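Local coordinates for glycoside hydrolase 15-related protein (Kribbella flavida, PDB 5Z3E) that hydrolyses the alpha-1,6-glucosidic linkage of isomaltose from its non-reducing end, releasing beta-D-glucose and D-glucose inside the cell, at residues R105-Q110 and M129-F134; A62-A67 and A378-W383; W73-S78 and D147-G152. The protein carries 1 engineered substitution. One frame throughout, in Å; residues are numbered along the deposited sequence.

Contact 1: residues R105-Q110 and M129-F134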
ATOM      1  N   ARG A 105      16.109  12.144  -0.212  1.00  6.51           N
ATOM      2  CA  ARG A 105      16.959  13.318  -0.310  1.00  6.42           C
ATOM      3  C   ARG A 105      18.095  13.066  -1.303  1.00  6.72           C
ATOM      4  O   ARG A 105      18.513  13.968  -2.021  1.00  7.21           O
ATOM      5  CB  ARG A 105      17.517  13.740   1.045  1.00  6.56           C
ATOM      6  CG  ARG A 105      16.470  14.200   2.061  1.00  6.35           C
ATOM      7  CD  ARG A 105      17.132  14.820   3.271  1.00  6.97           C
ATOM      8  NE  ARG A 105      16.257  14.811   4.441  1.00  6.67           N
ATOM      9  CZ  ARG A 105      16.565  15.361   5.599  1.00  7.10           C
ATOM     10  NH1 ARG A 105      17.661  16.088   5.738  1.00  7.69           N
ATOM     11  NH2 ARG A 105      15.753  15.192   6.639  1.00  7.62           N
ATOM     12  N   ARG A 106      18.605  11.831  -1.356  1.00  6.76           N
ATOM     13  CA  ARG A 106      19.636  11.492  -2.319  1.00  7.10           C
ATOM     14  C   ARG A 106      19.169  11.604  -3.763  1.00  7.62           C
ATOM     15  O   ARG A 106      20.024  11.668  -4.655  1.00  8.83           O
ATOM     16  CB  ARG A 106      20.215  10.107  -2.027  1.00  7.54           C
ATOM     17  CG  ARG A 106      21.199  10.111  -0.883  1.00  7.79           C
ATOM     18  CD  ARG A 106      21.400   8.750  -0.239  1.00  8.31           C
ATOM     19  NE  ARG A 106      21.868   7.783  -1.222  1.00  8.50           N
ATOM     20  CZ  ARG A 106      21.798   6.475  -1.034  1.00  8.42           C
ATOM     21  NH1 ARG A 106      21.311   5.977   0.086  1.00  8.79           N
ATOM     22  NH2 ARG A 106      22.204   5.667  -2.002  1.00  9.70           N
ATOM     23  N   ARG A 107      17.859  11.593  -4.001  1.00  7.35           N
ATOM     24  CA  ARG A 107      17.259  11.746  -5.316  1.00  7.61           C
ATOM     25  C   ARG A 107      16.827  13.175  -5.623  1.00  7.46           C
ATOM     26  O   ARG A 107      16.179  13.407  -6.639  1.00  8.17           O
ATOM     27  CB  ARG A 107      16.080  10.784  -5.475  1.00  8.25           C
ATOM     28  CG  ARG A 107      16.399   9.325  -5.229  1.00 10.25           C
ATOM     29  CD  ARG A 107      17.493   8.775  -6.077  1.00 12.85           C
ATOM     30  NE  ARG A 107      17.743   7.380  -5.765  1.00 11.72           N
ATOM     31  CZ  ARG A 107      17.607   6.346  -6.578  1.00 10.09           C
ATOM     32  NH1 ARG A 107      17.855   5.125  -6.123  1.00 10.72           N
ATOM     33  NH2 ARG A 107      17.170   6.540  -7.843  1.00 10.98           N
ATOM     34  N   ARG A 108      17.208  14.148  -4.784  1.00  7.79           N
ATOM     35  CA  ARG A 108      16.842  15.537  -5.035  1.00  8.06           C
ATOM     36  C   ARG A 108      17.261  15.997  -6.409  1.00  9.11           C
ATOM     37  O   ARG A 108      16.509  16.666  -7.109  1.00 10.39           O
ATOM     38  CB  ARG A 108      17.491  16.401  -3.953  1.00  8.94           C
ATOM     39  CG  ARG A 108      17.303  17.886  -4.086  1.00  9.20           C
ATOM     40  CD  ARG A 108      15.928  18.357  -3.617  1.00 10.18           C
ATOM     41  NE  ARG A 108      14.941  18.249  -4.651  1.00 10.00           N
ATOM     42  CZ  ARG A 108      13.677  18.580  -4.499  1.00  9.52           C
ATOM     43  NH1 ARG A 108      13.150  18.740  -3.309  1.00 10.39           N
ATOM     44  NH2 ARG A 108      12.942  18.699  -5.583  1.00 11.17           N
ATOM     45  N   GLY A 109      18.496  15.696  -6.767  1.00 10.17           N
ATOM     46  CA  GLY A 109      19.007  16.111  -8.076  1.00 12.12           C
ATOM     47  C   GLY A 109      18.353  15.378  -9.225  1.00 11.37           C
ATOM     48  O   GLY A 109      18.011  15.990 -10.242  1.00 11.62           O
ATOM     49  N   GLN A 110      18.108  14.076  -9.071  1.00 10.68           N
ATOM     50  CA  GLN A 110      17.423  13.295 -10.118  1.00 10.14           C
ATOM     51  C   GLN A 110      16.049  13.882 -10.356  1.00  9.32           C
ATOM     52  O   GLN A 110      15.638  14.061 -11.512  1.00  9.80           O
ATOM     53  CB  GLN A 110      17.373  11.817  -9.727  1.00 10.96           C
ATOM     54  CG  GLN A 110      16.677  10.946 -10.767  1.00 11.20           C
ATOM     55  CD  GLN A 110      16.702   9.466 -10.424  1.00 11.55           C
ATOM     56  OE1 GLN A 110      17.171   9.070  -9.378  1.00 12.61           O
ATOM     57  NE2 GLN A 110      16.149   8.640 -11.309  1.00 14.18           N
ATOM     58  N   MET A 129      12.799   7.229 -14.627  1.00  9.57           N
ATOM     59  CA  MET A 129      12.012   7.617 -13.473  1.00  9.04           C
ATOM     60  C   MET A 129      12.587   7.055 -12.177  1.00  8.83           C
ATOM     61  O   MET A 129      13.509   6.245 -12.167  1.00 10.09           O
ATOM     62  CB  MET A 129      10.560   7.188 -13.710  1.00  8.74           C
ATOM     63  CG  MET A 129       9.961   7.825 -14.959  1.00  9.22           C
ATOM     64  SD  MET A 129       9.899   9.637 -14.939  1.00 10.32           S
ATOM     65  CE  MET A 129       8.461   9.859 -13.962  1.00 10.41           C
ATOM     66  N   LEU A 130      12.036   7.504 -11.040  1.00  8.68           N
ATOM     67  CA  LEU A 130      12.457   6.949  -9.756  1.00  8.64           C
ATOM     68  C   LEU A 130      12.039   5.480  -9.680  1.00  8.68           C
ATOM     69  O   LEU A 130      11.073   5.054 -10.332  1.00  9.28           O
ATOM     70  CB  LEU A 130      11.848   7.734  -8.593  1.00  8.83           C
ATOM     71  CG  LEU A 130      12.282   9.153  -8.413  1.00  9.98           C
ATOM     72  CD1 LEU A 130      11.668   9.751  -7.174  1.00 10.87           C
ATOM     73  CD2 LEU A 130      13.762   9.247  -8.335  1.00 12.98           C
ATOM     74  N   PRO A 131      12.760   4.684  -8.902  1.00  9.09           N
ATOM     75  CA  PRO A 131      12.572   3.228  -8.942  1.00  9.51           C
ATOM     76  C   PRO A 131      11.410   2.731  -8.095  1.00  9.10           C
ATOM     77  O   PRO A 131      10.838   3.457  -7.262  1.00 10.13           O
ATOM     78  CB  PRO A 131      13.892   2.689  -8.413  1.00 10.74           C
ATOM     79  CG  PRO A 131      14.271   3.737  -7.413  1.00 11.05           C
ATOM     80  CD  PRO A 131      13.920   5.052  -8.081  1.00  9.97           C
ATOM     81  N   THR A 132      11.126   1.457  -8.318  1.00  8.80           N
ATOM     82  CA  THR A 132      10.179   0.679  -7.536  1.00  9.09           C
ATOM     83  C   THR A 132      10.921  -0.108  -6.456  1.00  9.40           C
ATOM     84  O   THR A 132      10.705   0.107  -5.266  1.00 11.10           O
ATOM     85  CB  THR A 132       9.382  -0.212  -8.475  1.00  9.76           C
ATOM     86  OG1 THR A 132       8.596   0.671  -9.273  1.00 10.20           O
ATOM     87  CG2 THR A 132       8.510  -1.192  -7.721  1.00 12.00           C
ATOM     88  N   ARG A 133      11.823  -0.997  -6.822  1.00  9.47           N
ATOM     89  CA  ARG A 133      12.621  -1.691  -5.812  1.00  9.96           C
ATOM     90  C   ARG A 133      13.778  -0.832  -5.379  1.00  9.03           C
ATOM     91  O   ARG A 133      14.467  -0.259  -6.236  1.00 10.09           O
ATOM     92  CB  ARG A 133      13.175  -3.023  -6.335  1.00  9.89           C
ATOM     93  CG  ARG A 133      12.122  -4.007  -6.776  1.00 10.68           C
ATOM     94  CD  ARG A 133      12.729  -5.369  -6.992  1.00 11.31           C
ATOM     95  NE  ARG A 133      11.807  -6.266  -7.664  1.00 11.82           N
ATOM     96  CZ  ARG A 133      11.956  -7.584  -7.693  1.00 12.91           C
ATOM     97  NH1 ARG A 133      13.021  -8.146  -7.148  1.00 14.64           N
ATOM     98  NH2 ARG A 133      11.022  -8.312  -8.210  1.00 15.87           N
ATOM     99  N   PHE A 134      14.042  -0.800  -4.080  1.00  9.04           N
ATOM    100  CA  PHE A 134      15.254  -0.187  -3.513  1.00  8.84           C
ATOM    101  C   PHE A 134      16.077  -1.264  -2.855  1.00  9.07           C
ATOM    102  O   PHE A 134      15.551  -2.157  -2.177  1.00 10.01           O
ATOM    103  CB  PHE A 134      14.895   0.857  -2.463  1.00  9.29           C
ATOM    104  CG  PHE A 134      14.320   2.109  -3.021  1.00  9.20           C
ATOM    105  CD1 PHE A 134      15.156   3.101  -3.467  1.00  9.47           C
ATOM    106  CD2 PHE A 134      12.937   2.297  -3.138  1.00 10.02           C
ATOM    107  CE1 PHE A 134      14.640   4.284  -3.977  1.00 10.42           C
ATOM    108  CE2 PHE A 134      12.427   3.473  -3.656  1.00 10.92           C
ATOM    109  CZ  PHE A 134      13.287   4.466  -4.049  1.00 10.69           C
TER
HETATM  110  O   HOH W   1      15.976   5.740 -11.033  1.00 17.88           O

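Contact 2: residues A62-A67 and A378-W383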
ATOM      1  N   ALA A  62      10.093  -9.339   1.943  1.00 13.64           N
ATOM      2  CA  ALA A  62       9.942 -10.792   2.095  1.00 15.54           C
ATOM      3  C   ALA A  62      11.342 -11.369   2.219  1.00 16.60           C
ATOM      4  O   ALA A  62      11.969 -11.730   1.215  1.00 17.54           O
ATOM      5  CB  ALA A  62       9.250 -11.367   0.886  1.00 19.58           C
ATOM      6  N   PRO A  63      11.840 -11.458   3.443  1.00 18.37           N
ATOM      7  CA  PRO A  63      13.228 -11.849   3.694  1.00 20.40           C
ATOM      8  C   PRO A  63      13.631 -13.240   3.246  1.00 20.33           C
ATOM      9  O   PRO A  63      14.826 -13.455   3.053  1.00 25.04           O
ATOM     10  CB  PRO A  63      13.344 -11.650   5.197  1.00 28.02           C
ATOM     11  CG  PRO A  63      11.927 -11.634   5.748  1.00 27.87           C
ATOM     12  CD  PRO A  63      11.114 -11.103   4.677  1.00 22.96           C
ATOM     13  N   THR A  64      12.686 -14.135   3.065  1.00 18.95           N
ATOM     14  CA  THR A  64      13.036 -15.490   2.648  1.00 20.41           C
ATOM     15  C   THR A  64      12.513 -15.870   1.291  1.00 19.13           C
ATOM     16  O   THR A  64      12.628 -17.038   0.888  1.00 23.74           O
ATOM     17  CB  THR A  64      12.566 -16.550   3.646  1.00 23.98           C
ATOM     18  OG1 THR A  64      11.137 -16.502   3.702  1.00 23.38           O
ATOM     19  CG2 THR A  64      13.133 -16.263   5.003  1.00 31.28           C
ATOM     20  N   PHE A  65      12.014 -14.907   0.543  1.00 17.43           N
ATOM     21  CA  PHE A  65      11.512 -15.181  -0.799  1.00 16.73           C
ATOM     22  C   PHE A  65      12.613 -14.779  -1.752  1.00 16.91           C
ATOM     23  O   PHE A  65      12.969 -13.621  -1.841  1.00 16.80           O
ATOM     24  CB  PHE A  65      10.227 -14.407  -1.078  1.00 17.24           C
ATOM     25  CG  PHE A  65       9.566 -14.780  -2.367  1.00 17.78           C
ATOM     26  CD1 PHE A  65       9.011 -16.042  -2.528  1.00 18.24           C
ATOM     27  CD2 PHE A  65       9.469 -13.888  -3.416  1.00 18.61           C
ATOM     28  CE1 PHE A  65       8.412 -16.388  -3.700  1.00 19.79           C
ATOM     29  CE2 PHE A  65       8.827 -14.223  -4.585  1.00 20.08           C
ATOM     30  CZ  PHE A  65       8.309 -15.503  -4.734  1.00 20.15           C
ATOM     31  N   SER A  66      13.223 -15.741  -2.422  1.00 20.47           N
ATOM     32  CA  SER A  66      14.468 -15.498  -3.158  1.00 24.29           C
ATOM     33  C   SER A  66      14.410 -14.307  -4.095  1.00 21.09           C
ATOM     34  O   SER A  66      15.337 -13.503  -4.125  1.00 21.62           O
ATOM     35  CB  SER A  66      14.893 -16.748  -3.908  1.00 33.31           C
ATOM     36  OG  SER A  66      15.294 -17.623  -2.893  1.00 46.97           O
ATOM     37  N   ALA A  67      13.340 -14.209  -4.884  1.00 19.94           N
ATOM     38  CA  ALA A  67      13.222 -13.154  -5.890  1.00 20.38           C
ATOM     39  C   ALA A  67      13.199 -11.763  -5.278  1.00 17.46           C
ATOM     40  O   ALA A  67      13.523 -10.793  -5.969  1.00 18.19           O
ATOM     41  CB  ALA A  67      11.983 -13.371  -6.740  1.00 25.36           C
ATOM     42  N   ALA A 378       5.894 -16.237  -0.779  1.00 17.45           N
ATOM     43  CA  ALA A 378       6.575 -15.462   0.257  1.00 16.54           C
ATOM     44  C   ALA A 378       5.893 -15.561   1.607  1.00 15.56           C
ATOM     45  O   ALA A 378       4.719 -15.186   1.757  1.00 16.37           O
ATOM     46  CB  ALA A 378       6.657 -13.999  -0.149  1.00 17.40           C
ATOM     47  N   THR A 379       6.648 -16.035   2.583  1.00 15.76           N
ATOM     48  CA  THR A 379       6.178 -16.190   3.945  1.00 16.32           C
ATOM     49  C   THR A 379       7.362 -16.062   4.894  1.00 17.07           C
ATOM     50  O   THR A 379       8.299 -16.838   4.766  1.00 20.28           O
ATOM     51  CB  THR A 379       5.524 -17.539   4.153  1.00 19.01           C
ATOM     52  OG1 THR A 379       4.578 -17.871   3.144  1.00 21.83           O
ATOM     53  CG2 THR A 379       4.925 -17.663   5.524  1.00 21.32           C
ATOM     54  N   PRO A 380       7.340 -15.140   5.846  1.00 15.78           N
ATOM     55  CA  PRO A 380       6.336 -14.082   6.025  1.00 14.42           C
ATOM     56  C   PRO A 380       6.461 -13.000   4.957  1.00 13.81           C
ATOM     57  O   PRO A 380       7.558 -12.685   4.496  1.00 15.57           O
ATOM     58  CB  PRO A 380       6.718 -13.479   7.381  1.00 16.75           C
ATOM     59  CG  PRO A 380       8.224 -13.673   7.466  1.00 17.08           C
ATOM     60  CD  PRO A 380       8.481 -14.987   6.785  1.00 17.06           C
ATOM     61  N   LEU A 381       5.327 -12.429   4.580  1.00 12.56           N
ATOM     62  CA  LEU A 381       5.325 -11.171   3.850  1.00 11.84           C
ATOM     63  C   LEU A 381       5.107 -10.075   4.897  1.00 10.80           C
ATOM     64  O   LEU A 381       4.097 -10.070   5.585  1.00 11.44           O
ATOM     65  CB  LEU A 381       4.187 -11.141   2.825  1.00 11.87           C
ATOM     66  CG  LEU A 381       4.239  -9.901   1.937  1.00 11.33           C
ATOM     67  CD1 LEU A 381       5.342 -10.001   0.907  1.00 12.80           C
ATOM     68  CD2 LEU A 381       2.900  -9.623   1.267  1.00 11.74           C
ATOM     69  N   LEU A 382       6.067  -9.156   5.039  1.00 10.96           N
ATOM     70  CA  LEU A 382       5.921  -8.170   6.106  1.00 10.11           C
ATOM     71  C   LEU A 382       4.639  -7.357   5.976  1.00  9.72           C
ATOM     72  O   LEU A 382       3.980  -7.075   6.959  1.00  9.89           O
ATOM     73  CB  LEU A 382       7.151  -7.275   6.251  1.00 10.24           C
ATOM     74  CG  LEU A 382       8.251  -7.792   7.179  1.00 11.22           C
ATOM     75  CD1 LEU A 382       8.924  -9.029   6.635  1.00 13.78           C
ATOM     76  CD2 LEU A 382       9.261  -6.718   7.463  1.00 11.02           C
ATOM     77  N   TRP A 383       4.270  -7.014   4.741  1.00  9.28           N
ATOM     78  CA  TRP A 383       3.050  -6.258   4.490  1.00  9.38           C
ATOM     79  C   TRP A 383       1.815  -7.009   5.014  1.00  9.17           C
ATOM     80  O   TRP A 383       0.892  -6.407   5.548  1.00  9.42           O
ATOM     81  CB  TRP A 383       2.973  -5.938   2.998  1.00  9.15           C
ATOM     82  CG  TRP A 383       1.871  -5.000   2.559  1.00  8.99           C
ATOM     83  CD1 TRP A 383       1.006  -4.300   3.335  1.00  9.72           C
ATOM     84  CD2 TRP A 383       1.533  -4.704   1.195  1.00  8.89           C
ATOM     85  NE1 TRP A 383       0.134  -3.591   2.533  1.00  9.97           N
ATOM     86  CE2 TRP A 383       0.437  -3.822   1.212  1.00  9.54           C
ATOM     87  CE3 TRP A 383       2.028  -5.126  -0.046  1.00 10.01           C
ATOM     88  CZ2 TRP A 383      -0.181  -3.378   0.058  1.00 10.19           C
ATOM     89  CZ3 TRP A 383       1.386  -4.690  -1.197  1.00 10.84           C
ATOM     90  CH2 TRP A 383       0.292  -3.843  -1.131  1.00 10.88           C
TER
HETATM   91  O   HOH W   2       9.804 -13.935   3.313  1.00 21.97           O
HETATM   92  O   HOH W   3       9.293 -17.086   1.610  1.00 23.09           O
HETATM   93  O   HOH W   4      10.476 -18.139   5.851  1.00 37.54           O

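Contact 3: residues W73-S78 and D147-G152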
ATOM      1  N   TRP A  73      10.269  -2.047  -0.717  1.00  8.92           N
ATOM      2  CA  TRP A  73       9.295  -1.288  -1.465  1.00  8.43           C
ATOM      3  C   TRP A  73       8.677  -0.244  -0.554  1.00  8.24           C
ATOM      4  O   TRP A  73       8.374  -0.521   0.614  1.00  8.81           O
ATOM      5  CB  TRP A  73       8.159  -2.178  -1.956  1.00  9.31           C
ATOM      6  CG  TRP A  73       8.396  -3.015  -3.174  1.00  9.97           C
ATOM      7  CD1 TRP A  73       7.780  -2.826  -4.373  1.00 11.43           C
ATOM      8  CD2 TRP A  73       9.178  -4.203  -3.318  1.00 11.11           C
ATOM      9  NE1 TRP A  73       8.127  -3.793  -5.261  1.00 13.68           N
ATOM     10  CE2 TRP A  73       8.982  -4.668  -4.643  1.00 13.17           C
ATOM     11  CE3 TRP A  73      10.005  -4.950  -2.468  1.00 11.66           C
ATOM     12  CZ2 TRP A  73       9.554  -5.846  -5.111  1.00 14.98           C
ATOM     13  CZ3 TRP A  73      10.593  -6.120  -2.937  1.00 13.51           C
ATOM     14  CH2 TRP A  73      10.363  -6.555  -4.255  1.00 14.99           C
ATOM     15  N   LEU A  74       8.427   0.950  -1.086  1.00  7.44           N
ATOM     16  CA  LEU A  74       7.730   1.967  -0.321  1.00  7.36           C
ATOM     17  C   LEU A  74       6.271   1.590  -0.040  1.00  7.26           C
ATOM     18  O   LEU A  74       5.744   1.966   1.006  1.00  7.52           O
ATOM     19  CB  LEU A  74       7.802   3.336  -1.000  1.00  7.45           C
ATOM     20  CG  LEU A  74       9.192   3.888  -1.169  1.00 10.23           C
ATOM     21  CD1 LEU A  74       9.111   5.298  -1.721  1.00 14.00           C
ATOM     22  CD2 LEU A  74       9.986   3.855   0.085  1.00 13.56           C
ATOM     23  N   ARG A  75       5.613   0.869  -0.949  1.00  7.35           N
ATOM     24  CA  ARG A  75       4.237   0.410  -0.719  1.00  7.78           C
ATOM     25  C   ARG A  75       4.189  -0.518   0.491  1.00  7.35           C
ATOM     26  O   ARG A  75       3.562  -0.227   1.509  1.00  7.95           O
ATOM     27  CB  ARG A  75       3.705  -0.248  -1.986  1.00  8.01           C
ATOM     28  CG  ARG A  75       2.416  -1.016  -1.817  1.00  8.11           C
ATOM     29  CD  ARG A  75       1.868  -1.495  -3.143  1.00  8.61           C
ATOM     30  NE  ARG A  75       2.763  -2.410  -3.797  1.00 10.14           N
ATOM     31  CZ  ARG A  75       3.482  -2.152  -4.895  1.00 13.05           C
ATOM     32  NH1 ARG A  75       4.341  -3.055  -5.314  1.00 18.23           N
ATOM     33  NH2 ARG A  75       3.308  -1.032  -5.558  1.00 15.01           N
ATOM     34  N   ASP A  76       4.897  -1.646   0.390  1.00  7.79           N
ATOM     35  CA  ASP A  76       4.896  -2.599   1.493  1.00  7.97           C
ATOM     36  C   ASP A  76       5.368  -1.921   2.766  1.00  7.81           C
ATOM     37  O   ASP A  76       4.827  -2.122   3.851  1.00  8.35           O
ATOM     38  CB  ASP A  76       5.829  -3.777   1.219  1.00  8.75           C
ATOM     39  CG  ASP A  76       5.445  -4.621   0.024  1.00  9.15           C
ATOM     40  OD1 ASP A  76       5.226  -4.018  -1.046  1.00  9.20           O
ATOM     41  OD2 ASP A  76       5.391  -5.869   0.170  1.00 10.18           O
ATOM     42  N   GLY A  77       6.447  -1.142   2.648  1.00  7.76           N
ATOM     43  CA  GLY A  77       7.063  -0.564   3.822  1.00  7.84           C
ATOM     44  C   GLY A  77       6.196   0.453   4.531  1.00  7.42           C
ATOM     45  O   GLY A  77       6.205   0.524   5.757  1.00  8.15           O
ATOM     46  N   SER A  78       5.443   1.240   3.769  1.00  7.41           N
ATOM     47  CA  SER A  78       4.596   2.259   4.358  1.00  7.76           C
ATOM     48  C   SER A  78       3.421   1.661   5.136  1.00  7.66           C
ATOM     49  O   SER A  78       3.109   2.102   6.238  1.00  8.11           O
ATOM     50  CB  SER A  78       4.084   3.207   3.280  1.00  8.42           C
ATOM     51  OG  SER A  78       5.132   3.990   2.739  1.00 10.03           O
ATOM     52  N   ASP A 147       9.067  -1.800 -14.353  1.00  9.51           N
ATOM     53  CA  ASP A 147       8.216  -1.781 -13.187  1.00  9.39           C
ATOM     54  C   ASP A 147       7.858  -0.392 -12.665  1.00  8.73           C
ATOM     55  O   ASP A 147       7.386  -0.293 -11.523  1.00  9.19           O
ATOM     56  CB  ASP A 147       8.792  -2.654 -12.066  1.00 10.18           C
ATOM     57  CG  ASP A 147      10.035  -2.067 -11.455  1.00  9.74           C
ATOM     58  OD1 ASP A 147      10.453  -0.970 -11.861  1.00  9.79           O
ATOM     59  OD2 ASP A 147      10.597  -2.718 -10.532  1.00 11.99           O
ATOM     60  N   PHE A 148       7.965   0.631 -13.490  1.00  8.37           N
ATOM     61  CA  PHE A 148       7.642   2.011 -13.123  1.00  8.14           C
ATOM     62  C   PHE A 148       6.294   2.111 -12.399  1.00  7.55           C
ATOM     63  O   PHE A 148       5.252   1.730 -12.945  1.00  8.12           O
ATOM     64  CB  PHE A 148       7.584   2.886 -14.388  1.00  8.66           C
ATOM     65  CG  PHE A 148       7.091   4.279 -14.146  1.00  7.98           C
ATOM     66  CD1 PHE A 148       7.643   5.088 -13.169  1.00  8.81           C
ATOM     67  CD2 PHE A 148       6.069   4.804 -14.914  1.00  8.26           C
ATOM     68  CE1 PHE A 148       7.163   6.352 -12.933  1.00  9.11           C
ATOM     69  CE2 PHE A 148       5.584   6.086 -14.677  1.00  8.56           C
ATOM     70  CZ  PHE A 148       6.128   6.851 -13.693  1.00  8.76           C
ATOM     71  N   GLN A 149       6.322   2.682 -11.191  0.56  7.36           N
ATOM     72  CA  GLN A 149       5.153   2.841 -10.332  0.56  7.31           C
ATOM     73  C   GLN A 149       5.284   4.153  -9.585  0.56  7.40           C
ATOM     74  O   GLN A 149       6.384   4.459  -9.092  0.56  7.74           O
ATOM     75  CB  GLN A 149       5.073   1.732  -9.268  0.56  7.75           C
ATOM     76  CG  GLN A 149       4.732   0.354  -9.833  0.56  8.11           C
ATOM     77  CD  GLN A 149       4.732  -0.747  -8.768  0.56  8.82           C
ATOM     78  OE1 GLN A 149       5.407  -0.642  -7.764  0.56 11.04           O
ATOM     79  NE2 GLN A 149       3.969  -1.797  -8.980  0.56  9.43           N
ATOM     80  N   THR A 150       4.185   4.874  -9.395  1.00  7.17           N
ATOM     81  CA  THR A 150       4.194   6.078  -8.570  1.00  7.40           C
ATOM     82  C   THR A 150       3.486   5.907  -7.231  1.00  7.25           C
ATOM     83  O   THR A 150       3.560   6.803  -6.392  1.00  8.34           O
ATOM     84  CB  THR A 150       3.585   7.230  -9.347  1.00  7.83           C
ATOM     85  OG1 THR A 150       2.333   6.777  -9.834  1.00  7.77           O
ATOM     86  CG2 THR A 150       4.518   7.693 -10.476  1.00  9.88           C
ATOM     87  N   ASP A 151       2.786   4.794  -7.018  1.00  7.25           N
ATOM     88  CA  ASP A 151       1.964   4.656  -5.811  1.00  7.86           C
ATOM     89  C   ASP A 151       2.761   4.750  -4.529  1.00  7.47           C
ATOM     90  O   ASP A 151       2.281   5.311  -3.534  1.00  7.77           O
ATOM     91  CB  ASP A 151       1.162   3.343  -5.820  1.00  8.46           C
ATOM     92  CG  ASP A 151       2.020   2.124  -5.838  1.00  8.63           C
ATOM     93  OD1 ASP A 151       2.698   1.911  -6.866  1.00  9.11           O
ATOM     94  OD2 ASP A 151       2.053   1.405  -4.817  1.00 10.88           O
ATOM     95  N   GLY A 152       3.957   4.172  -4.504  1.00  7.47           N
ATOM     96  CA  GLY A 152       4.683   4.060  -3.255  1.00  7.78           C
ATOM     97  C   GLY A 152       5.062   5.401  -2.664  1.00  6.89           C
ATOM     98  O   GLY A 152       5.099   5.576  -1.448  1.00  7.19           O
TER

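Contact 1: residues R105-Q110 and M129-F134
The side chains of Arg107 and Gln110 pack on the apolar groups of Leu130, Pro131 and Phe134. The Leu130 side chain lies alongside Gln110, running the other way, and sets CD2 3.6 Å from Gln110 CD; the same methyl lies 4.0 Å from Arg107 CB. Beyond it, the bend of the Arg107 chain at chi2 (-57°) turns the guanidinium to Pro131, with NH2 3.6 Å from the ring atom CD. Phe134 adds CE1 at 4.0 Å from Arg107 NH1, its ring plane steeply inclined (76°) to the guanidinium. The segment 105-110 spans the corner from the end of helix 90-105 to the first turn of helix 108-119: a type I turn from Arg105 to Arg108, with Arg107 at the N-cap position of the second helix. Within the segment, Arg107 NH2 donates to Gln110 OE1 at 3.0 Å, meeting a lone pair in the carbonyl plane, which ties the guanidinium to the amide. NH1 of the same arginine forms a salt bridge with Asp140 and also bonds to the carbonyl of Gly138. One water carries the polar contact across the segments: it accepts from Gln110 NE2 at 2.9 Å and lies 2.8 Å from Met129 O, to which it can donate.

Contact 2: residues A62-A67 and A378-W383
Phe65 sets its side chain against Ala378, and Ala378 CB lies 3.7 Å from Phe65 CB. With CG anti to the backbone N (chi1 -172°), the Phe65 ring runs on past the methyl along the alanine backbone, where its CD1 is 3.6 Å from Ala378 N. The Ala378 methyl also meets Ala62, CB to CB at 3.8 Å, and Leu381 closes in with CD1 on the same Ala62 methyl. Pro63 and Leu382 cross obliquely, the leucine CD1 touching the proline ring at CD, 3.6 Å away. Ala62 to Phe65 form a type I turn, which presents Thr64 to the backbone around the cis peptide bond between Thr379 and Pro380. Waters bridge this polar side. One accepts from Thr64 N and donates to Pro380 O at 2.8 Å; two more sit on Thr64 OG1, one accepting from Thr379 N at 3.0 Å and the other donating to Thr379 O at 2.8 Å. Ala378 pairs through its backbone with Ala355, an engineered residue at the position inferred to be a proton acceptor, which places the contact beside the probable catalytic site. Leu381 occupies the N-cap position of helix 382-394 and packs on Leu318 of helix 317-329, while Pro63, Pro380 and Leu382 rest against helix 32-52, and Leu382 also touches Thr80 of helix 74-87.

Contact 3: residues W73-S78 and D147-G152
Arg75 NH2 is shared by two acceptors, Asp151 OD2 at 2.8 Å in a salt bridge and, in the conformer of Gln149 described here, Gln149 OE1 at 3.1 Å. Both oxygens lie at the edge of the guanidinium, near its plane, but the groups that carry them are turned differently. The carboxylate is almost coplanar with the guanidinium (13°) and offers the syn lone pair of OD2; the amide of Gln149 stands nearly perpendicular (85°), and the N-H comes from above its carbonyl plane. Gln149 has a second conformer, so this half of the grip may be partial. The Arg75 chain runs extended to CD, and the bend at chi3 (62°) swings the guanidinium round to the two acceptors. In the same conformer Gln149 NE2 bonds to the backbone carbonyl of Asp195, the predicted proton acceptor, and the Gln149 side chain is about 4 Å from that of Glu198, the inferred proton donor. Arg75 NH1 and Asp76 OD1 both bond to a glycerol, probably from the crystallisation liquor, which may mark a sugar pocket. The two backbones are closest at Gly152: Gly152 CA is 4.5 Å from Arg75 CA. Gly152 O lies 3.5 Å from Leu74 CB. On helix 74-87, Leu74 O accepts from both Ser78 N and Ser78 OG, which arrive from opposite faces of its plane. The contact thus joins the starts of helices 74-87 and 151-167; helix 206-220 packs on Asp151 through Thr208 and Ala211, and Trp383 of helix 382-394 touches Arg75.

In the fold
Contact 2 spans nearly the whole chain, pairing 62-67 with 378-383; contact 3 is nested inside that loop, and contact 1 inside contact 3. Contact 3 lies nearest the centre of the chain, its own centre about 12 Å from that of contact 1 and about 16 Å from that of contact 2; the centres of the outer two are about 23 Å apart. Direct links join them: Thr132 OG1 to Asp147 O and Arg133 NH1 to Ala67 O are probable hydrogen bonds, and Trp383 packs on Asp76. In the (alpha/alpha)6 barrel of glycoside hydrolase family 15, contacts 2 and 3 border the probable active site, with contact 1 farther out.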